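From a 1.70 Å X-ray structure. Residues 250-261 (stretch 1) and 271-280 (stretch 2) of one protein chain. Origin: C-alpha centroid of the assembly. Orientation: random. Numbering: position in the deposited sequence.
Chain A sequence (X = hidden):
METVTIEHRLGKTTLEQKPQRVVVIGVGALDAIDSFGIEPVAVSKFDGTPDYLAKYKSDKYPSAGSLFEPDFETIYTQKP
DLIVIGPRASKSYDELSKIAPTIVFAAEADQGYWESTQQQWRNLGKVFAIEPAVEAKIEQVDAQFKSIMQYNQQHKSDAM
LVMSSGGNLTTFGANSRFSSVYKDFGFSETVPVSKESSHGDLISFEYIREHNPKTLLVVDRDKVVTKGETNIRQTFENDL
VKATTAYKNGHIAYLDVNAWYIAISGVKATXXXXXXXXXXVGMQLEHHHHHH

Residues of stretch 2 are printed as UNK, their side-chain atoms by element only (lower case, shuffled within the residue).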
ATOM      1  N   GLY A 250     -22.493  -1.761  13.433  1.00 41.73           N
ATOM      2  CA  GLY A 250     -21.710  -0.567  13.190  1.00 38.39           C
ATOM      3  C   GLY A 250     -20.279  -0.914  12.834  1.00 43.37           C
ATOM      4  O   GLY A 250     -19.348  -0.198  13.201  1.00 42.05           O
ATOM      5  N   HIS A 251     -20.101  -2.020  12.115  1.00 39.16           N
ATOM      6  CA  HIS A 251     -18.768  -2.470  11.745  1.00 35.29           C
ATOM      7  C   HIS A 251     -18.530  -2.431  10.239  1.00 32.98           C
ATOM      8  O   HIS A 251     -17.891  -3.332   9.691  1.00 33.33           O
ATOM      9  CB  HIS A 251     -18.487  -3.882  12.287  1.00 36.69           C
ATOM     10  CG  HIS A 251     -18.302  -3.935  13.771  1.00 47.65           C
ATOM     11  ND1 HIS A 251     -18.426  -5.103  14.500  1.00 50.35           N
ATOM     12  CD2 HIS A 251     -17.991  -2.971  14.674  1.00 47.89           C
ATOM     13  CE1 HIS A 251     -18.209  -4.854  15.775  1.00 54.40           C
ATOM     14  NE2 HIS A 251     -17.941  -3.563  15.910  1.00 50.71           N
ATOM     15  N   ILE A 252     -19.056  -1.406   9.578  1.00 32.17           N
ATOM     16  CA  ILE A 252     -18.629  -1.081   8.218  1.00 31.49           C
ATOM     17  C   ILE A 252     -17.555  -0.013   8.328  1.00 33.80           C
ATOM     18  O   ILE A 252     -17.806   1.071   8.873  1.00 37.29           O
ATOM     19  CB  ILE A 252     -19.762  -0.529   7.337  1.00 34.18           C
ATOM     20  CG1 ILE A 252     -20.904  -1.534   7.215  1.00 39.37           C
ATOM     21  CG2 ILE A 252     -19.221  -0.166   5.948  1.00 35.13           C
ATOM     22  CD1 ILE A 252     -22.043  -1.041   6.335  1.00 37.00           C
ATOM     23  N   ALA A 253     -16.361  -0.320   7.829  1.00 27.70           N
ATOM     24  CA  ALA A 253     -15.245   0.613   7.891  1.00 28.86           C
ATOM     25  C   ALA A 253     -14.846   1.055   6.489  1.00 32.18           C
ATOM     26  O   ALA A 253     -14.654   0.216   5.607  1.00 28.83           O
ATOM     27  CB  ALA A 253     -14.067  -0.027   8.588  1.00 28.92           C
ATOM     28  N   TYR A 254     -14.727   2.365   6.286  1.00 26.23           N
ATOM     29  CA  TYR A 254     -14.268   2.909   5.000  1.00 28.81           C
ATOM     30  C   TYR A 254     -12.771   3.204   5.054  1.00 29.29           C
ATOM     31  O   TYR A 254     -12.343   4.244   5.552  1.00 28.67           O
ATOM     32  CB  TYR A 254     -15.100   4.137   4.593  1.00 31.57           C
ATOM     33  CG  TYR A 254     -16.557   3.776   4.409  1.00 32.43           C
ATOM     34  CD1 TYR A 254     -17.031   3.344   3.181  1.00 31.63           C
ATOM     35  CD2 TYR A 254     -17.449   3.815   5.481  1.00 34.45           C
ATOM     36  CE1 TYR A 254     -18.346   2.979   3.011  1.00 34.66           C
ATOM     37  CE2 TYR A 254     -18.773   3.456   5.320  1.00 33.15           C
ATOM     38  CZ  TYR A 254     -19.216   3.039   4.080  1.00 35.90           C
ATOM     39  OH  TYR A 254     -20.525   2.667   3.892  1.00 35.58           O
ATOM     40  N   LEU A 255     -11.985   2.257   4.548  1.00 26.03           N
ATOM     41  CA  LEU A 255     -10.534   2.293   4.682  1.00 23.71           C
ATOM     42  C   LEU A 255      -9.919   3.464   3.920  1.00 22.97           C
ATOM     43  O   LEU A 255     -10.398   3.834   2.850  1.00 25.22           O
ATOM     44  CB  LEU A 255      -9.926   0.984   4.178  1.00 22.07           C
ATOM     45  CG  LEU A 255     -10.363  -0.332   4.838  1.00 25.59           C
ATOM     46  CD1 LEU A 255      -9.616  -1.484   4.211  1.00 23.55           C
ATOM     47  CD2 LEU A 255     -10.119  -0.311   6.335  1.00 25.11           C
ATOM     48  N   ASP A 256      -8.848   4.027   4.464  1.00 21.81           N
ATOM     49  CA  ASP A 256      -8.173   5.136   3.798  1.00 24.44           C
ATOM     50  C   ASP A 256      -7.603   4.633   2.476  1.00 23.33           C
ATOM     51  O   ASP A 256      -6.751   3.750   2.445  1.00 21.66           O
ATOM     52  CB  ASP A 256      -7.053   5.690   4.674  1.00 23.69           C
ATOM     53  CG  ASP A 256      -6.406   6.923   4.070  1.00 28.70           C
ATOM     54  OD1 ASP A 256      -6.909   8.042   4.303  1.00 31.08           O
ATOM     55  OD2 ASP A 256      -5.403   6.777   3.352  1.00 23.50           O
ATOM     56  N   VAL A 257      -8.082   5.181   1.372  1.00 20.75           N
ATOM     57  CA  VAL A 257      -7.708   4.627   0.075  1.00 26.45           C
ATOM     58  C   VAL A 257      -6.224   4.801  -0.236  1.00 22.28           C
ATOM     59  O   VAL A 257      -5.585   3.881  -0.735  1.00 21.85           O
ATOM     60  CB  VAL A 257      -8.550   5.217  -1.063  1.00 26.77           C
ATOM     61  CG1 VAL A 257      -8.127   4.596  -2.395  1.00 28.52           C
ATOM     62  CG2 VAL A 257     -10.014   4.961  -0.794  1.00 28.65           C
ATOM     63  N   ASN A 258      -5.666   5.969   0.066  1.00 20.81           N
ATOM     64  CA  ASN A 258      -4.237   6.154  -0.129  1.00 20.68           C
ATOM     65  C   ASN A 258      -3.423   5.112   0.637  1.00 18.55           C
ATOM     66  O   ASN A 258      -2.520   4.481   0.091  1.00 19.45           O
ATOM     67  CB  ASN A 258      -3.789   7.549   0.309  1.00 21.95           C
ATOM     68  CG  ASN A 258      -2.282   7.696   0.277  1.00 20.18           C
ATOM     69  OD1 ASN A 258      -1.689   7.797  -0.798  1.00 22.43           O
ATOM     70  ND2 ASN A 258      -1.649   7.661   1.454  1.00 20.25           N
ATOM     71  N   ALA A 259      -3.744   4.939   1.912  1.00 21.30           N
ATOM     72  CA  ALA A 259      -2.923   4.100   2.767  1.00 18.67           C
ATOM     73  C   ALA A 259      -2.956   2.634   2.334  1.00 20.00           C
ATOM     74  O   ALA A 259      -1.927   1.968   2.358  1.00 21.44           O
ATOM     75  CB  ALA A 259      -3.345   4.216   4.217  1.00 20.81           C
ATOM     76  N   TRP A 260      -4.142   2.140   1.971  1.00 20.13           N
ATOM     77  CA  TRP A 260      -4.321   0.704   1.698  1.00 19.35           C
ATOM     78  C   TRP A 260      -4.073   0.296   0.250  1.00 20.69           C
ATOM     79  O   TRP A 260      -3.688  -0.844  -0.021  1.00 21.53           O
ATOM     80  CB  TRP A 260      -5.735   0.253   2.092  1.00 22.64           C
ATOM     81  CG  TRP A 260      -6.000   0.262   3.576  1.00 20.95           C
ATOM     82  CD1 TRP A 260      -6.314   1.351   4.344  1.00 22.26           C
ATOM     83  CD2 TRP A 260      -6.010  -0.866   4.465  1.00 22.12           C
ATOM     84  NE1 TRP A 260      -6.493   0.973   5.650  1.00 23.29           N
ATOM     85  CE2 TRP A 260      -6.314  -0.384   5.750  1.00 21.63           C
ATOM     86  CE3 TRP A 260      -5.764  -2.237   4.297  1.00 24.65           C
ATOM     87  CZ2 TRP A 260      -6.397  -1.220   6.867  1.00 23.60           C
ATOM     88  CZ3 TRP A 260      -5.855  -3.064   5.398  1.00 25.94           C
ATOM     89  CH2 TRP A 260      -6.165  -2.554   6.667  1.00 22.66           C
ATOM     90  N   TYR A 261      -4.292   1.226  -0.673  1.00 20.18           N
ATOM     91  CA  TYR A 261      -4.326   0.882  -2.086  1.00 21.36           C
ATOM     92  C   TYR A 261      -3.203   1.555  -2.890  1.00 20.97           C
ATOM     93  O   TYR A 261      -2.585   0.939  -3.751  1.00 22.43           O
ATOM     94  CB  TYR A 261      -5.706   1.238  -2.651  1.00 22.09           C
ATOM     95  CG  TYR A 261      -5.876   0.898  -4.115  1.00 24.89           C
ATOM     96  CD1 TYR A 261      -5.974  -0.423  -4.533  1.00 25.58           C
ATOM     97  CD2 TYR A 261      -5.942   1.901  -5.071  1.00 25.58           C
ATOM     98  CE1 TYR A 261      -6.129  -0.736  -5.885  1.00 27.72           C
ATOM     99  CE2 TYR A 261      -6.101   1.600  -6.424  1.00 28.90           C
ATOM    100  CZ  TYR A 261      -6.193   0.285  -6.816  1.00 29.99           C
ATOM    101  OH  TYR A 261      -6.350  -0.005  -8.152  1.00 34.54           O
ATOM    102  N   UNK A 271       0.933   3.209   9.251  1.00 22.44           N
ATOM    103  CA  UNK A 271       0.372   3.792  10.469  1.00 23.39           C
ATOM    104  C   UNK A 271      -1.113   4.092  10.337  1.00 23.71           C
ATOM    105  O   UNK A 271      -1.888   3.871  11.280  1.00 24.66           O
ATOM    106  o   UNK A 271       3.254   6.836  11.089  1.00 35.54           O
ATOM    107  c   UNK A 271       2.544   4.590  11.368  1.00 26.85           C
ATOM    108  c   UNK A 271       3.458   5.744  11.660  1.00 35.65           C
ATOM    109  o   UNK A 271       4.388   5.556  12.467  1.00 39.56           O
ATOM    110  c   UNK A 271       1.175   5.016  10.884  1.00 25.43           C
ATOM    111  N   UNK A 272      -1.520   4.550   9.155  1.00 21.08           N
ATOM    112  CA  UNK A 272      -2.935   4.759   8.874  1.00 22.16           C
ATOM    113  C   UNK A 272      -3.737   3.457   8.814  1.00 23.40           C
ATOM    114  O   UNK A 272      -4.878   3.409   9.280  1.00 24.10           O
ATOM    115  c   UNK A 272      -5.134   6.923   8.299  1.00 29.56           C
ATOM    116  c   UNK A 272      -3.128   5.565   7.585  1.00 25.06           C
ATOM    117  o   UNK A 272      -4.563   7.992   8.504  1.00 31.29           O
ATOM    118  n   UNK A 272      -6.234   6.556   8.951  1.00 27.06           N
ATOM    119  c   UNK A 272      -4.575   5.935   7.293  1.00 23.46           C
ATOM    120  N   UNK A 273      -3.161   2.409   8.217  1.00 20.90           N
ATOM    121  CA  UNK A 273      -3.824   1.108   8.218  1.00 18.24           C
ATOM    122  C   UNK A 273      -4.115   0.668   9.647  1.00 24.06           C
ATOM    123  O   UNK A 273      -5.200   0.180   9.943  1.00 24.74           O
ATOM    124  c   UNK A 273      -2.742   0.334   6.026  1.00 20.32           C
ATOM    125  s   UNK A 273      -1.457  -0.701   5.318  1.00 21.93           S
ATOM    126  c   UNK A 273      -2.961   0.052   7.520  1.00 20.52           C
ATOM    127  c   UNK A 273      -2.176  -2.328   5.577  1.00 23.35           C
ATOM    128  N   UNK A 274      -3.117   0.801  10.514  1.00 21.34           N
ATOM    129  CA  UNK A 274      -3.291   0.474  11.929  1.00 27.68           C
ATOM    130  C   UNK A 274      -4.425   1.299  12.555  1.00 27.93           C
ATOM    131  O   UNK A 274      -5.315   0.756  13.227  1.00 27.48           O
ATOM    132  c   UNK A 274      -1.988   0.689  12.717  1.00 26.63           C
ATOM    133  c   UNK A 274      -2.272   0.747  14.218  1.00 29.00           C
ATOM    134  c   UNK A 274      -0.993  -0.415  12.402  1.00 24.01           C
ATOM    135  N   UNK A 275      -4.405   2.603  12.317  1.00 24.49           N
ATOM    136  CA  UNK A 275      -5.458   3.478  12.835  1.00 28.90           C
ATOM    137  C   UNK A 275      -6.832   3.038  12.336  1.00 31.33           C
ATOM    138  O   UNK A 275      -7.798   3.030  13.100  1.00 32.87           O
ATOM    139  c   UNK A 275      -5.199   4.929  12.469  1.00 28.76           C
ATOM    140  N   UNK A 276      -6.926   2.681  11.057  1.00 26.51           N
ATOM    141  CA  UNK A 276      -8.203   2.252  10.493  1.00 27.50           C
ATOM    142  C   UNK A 276      -8.707   0.985  11.175  1.00 33.41           C
ATOM    143  O   UNK A 276      -9.897   0.868  11.475  1.00 34.32           O
ATOM    144  c   UNK A 276      -8.020   3.295   8.170  1.00 26.97           C
ATOM    145  o   UNK A 276      -8.316   4.391   8.703  1.00 28.10           O
ATOM    146  o   UNK A 276      -7.659   3.198   6.972  1.00 24.89           O
ATOM    147  c   UNK A 276      -8.120   2.013   8.978  1.00 25.81           C
ATOM    148  N   UNK A 277      -7.804   0.034  11.407  1.00 30.93           N
ATOM    149  CA  UNK A 277      -8.174  -1.233  12.031  1.00 29.00           C
ATOM    150  C   UNK A 277      -8.599  -1.016  13.489  1.00 35.22           C
ATOM    151  O   UNK A 277      -9.577  -1.599  13.952  1.00 38.55           O
ATOM    152  s   UNK A 277      -7.893  -3.948   9.790  1.00 35.38           S
ATOM    153  c   UNK A 277      -9.127  -2.847   9.115  1.00 33.10           C
ATOM    154  c   UNK A 277      -7.034  -2.250  11.937  1.00 31.85           C
ATOM    155  c   UNK A 277      -6.720  -2.760  10.520  1.00 30.98           C
ATOM    156  N   UNK A 278      -7.870  -0.166  14.202  1.00 33.85           N
ATOM    157  CA  UNK A 278      -8.257   0.191  15.570  1.00 39.75           C
ATOM    158  C   UNK A 278      -9.691   0.715  15.612  1.00 40.77           C
ATOM    159  O   UNK A 278     -10.505   0.282  16.437  1.00 43.66           O
ATOM    160  n   UNK A 278      -4.108   0.264  19.018  1.00 54.32           N
ATOM    161  c   UNK A 278      -5.965   0.633  16.606  1.00 39.61           C
ATOM    162  c   UNK A 278      -7.295   1.224  16.156  1.00 35.73           C
ATOM    163  c   UNK A 278      -5.056   1.700  17.206  1.00 43.45           C
ATOM    164  c   UNK A 278      -3.801   1.087  17.815  1.00 49.63           C
ATOM    165  N   UNK A 279      -9.994   1.638  14.704  1.00 39.92           N
ATOM    166  CA  UNK A 279     -11.311   2.255  14.640  1.00 42.46           C
ATOM    167  C   UNK A 279     -12.414   1.221  14.424  1.00 45.43           C
ATOM    168  O   UNK A 279     -13.475   1.310  15.040  1.00 51.42           O
ATOM    169  c   UNK A 279     -11.347   3.322  13.555  1.00 38.56           C
ATOM    170  N   UNK A 280     -12.166   0.235  13.566  1.00 42.90           N
ATOM    171  CA  UNK A 280     -13.177  -0.786  13.298  1.00 46.24           C
ATOM    172  C   UNK A 280     -13.122  -1.907  14.333  1.00 47.25           C
ATOM    173  O   UNK A 280     -13.865  -1.897  15.314  1.00 55.75           O
ATOM    174  c   UNK A 280     -13.025  -1.355  11.888  1.00 38.66           C
ATOM    175  o   UNK A 280     -12.041  -2.373  11.845  1.00 43.61           O
TER
HETATM  176  O   HOH W   1      -6.214   9.527   6.868  1.00 48.45           O

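Position 271 has three side-chain carbons in a row, the third carrying two oxygens. That is a carboxylate on a two-carbon arm, so the residue is glutamate, E271. Its CA-to-CB bond points away from stretch 1, and it makes no contact there.

Position 272 also has three carbons, but the last carries one oxygen and one nitrogen. This is an amide. CB lies 3.6 Å from A259 CB, and the next carbon lies 3.6 Å from D256 CB. The residue is glutamine, Q272. A water donates to D256 OD1 at 3.0 Å and, weakly, to Q272 OE1 at 2.8 Å, so it bridges the two side chains.

Position 273 has three carbons and a sulfur in an unbranched chain, with the sulfur between carbons. One carbon sits over the face of the W260 ring. The residue is methionine, M273. Its CG is 3.7 Å from W260 CE2 and makes a CH-pi contact with the five-membered ring. SD lies obliquely to the six-membered ring and is 4.0 Å from A259 O.

Position 274 has three carbons, one of them carrying the other two. Branching at CB makes it valine, V274. It points away and touches nothing on stretch 1.

Position 275 has a single side-chain carbon, out of reach of stretch 1. It is alanine, A275.

Position 276 has two carbons, the second carrying two oxygens. This carboxylate is one carbon shorter than that of E271. One oxygen lies 2.8 Å from W260 NE1. The residue is aspartate, D276. Its OD2 accepts hydrogen bonds from that indole nitrogen and from D256 N at 2.9 Å, the latter nearly straight. The other oxygen, OD1, accepts from Q272 NE2 at 3.0 Å, one helical turn back.

Position 277 again has three carbons and one sulfur, unbranched. The sulfur lies at the edge of the W260 ring, 3.8 Å from CH2. The residue is methionine, M277. Its terminal CE is 3.9 Å from L255 CD2.

Position 278 has four carbons in a row ending in nitrogen. This is lysine, K278. It is exposed and does not reach stretch 1.

Position 279 has one carbon and no contact with stretch 1. It is alanine, A279.

Position 280 has one carbon followed by one oxygen. CB is 3.7 Å from A253 CB. The residue is serine, S280. Its OG donates a weak hydrogen bond to M277 O at 3.3 Å.

The contact combines a polar anchor with apolar packing. D276 OD2 ties a backbone amide and the W260 indole to the same point. The two methionines meet W260 differently, M273 over a face and M277 at the edge. A259 CB packs against Q272 CB at 3.6 Å. D256 serves both sides: its amide binds D276, while its OD2 caps the helix by accepting from A259 N at 2.9 Å. The two helices cross at -108°, with their axes 8.9 Å apart at closest approach.

Stretch 2, residues 271-280: EQMVADMKAS
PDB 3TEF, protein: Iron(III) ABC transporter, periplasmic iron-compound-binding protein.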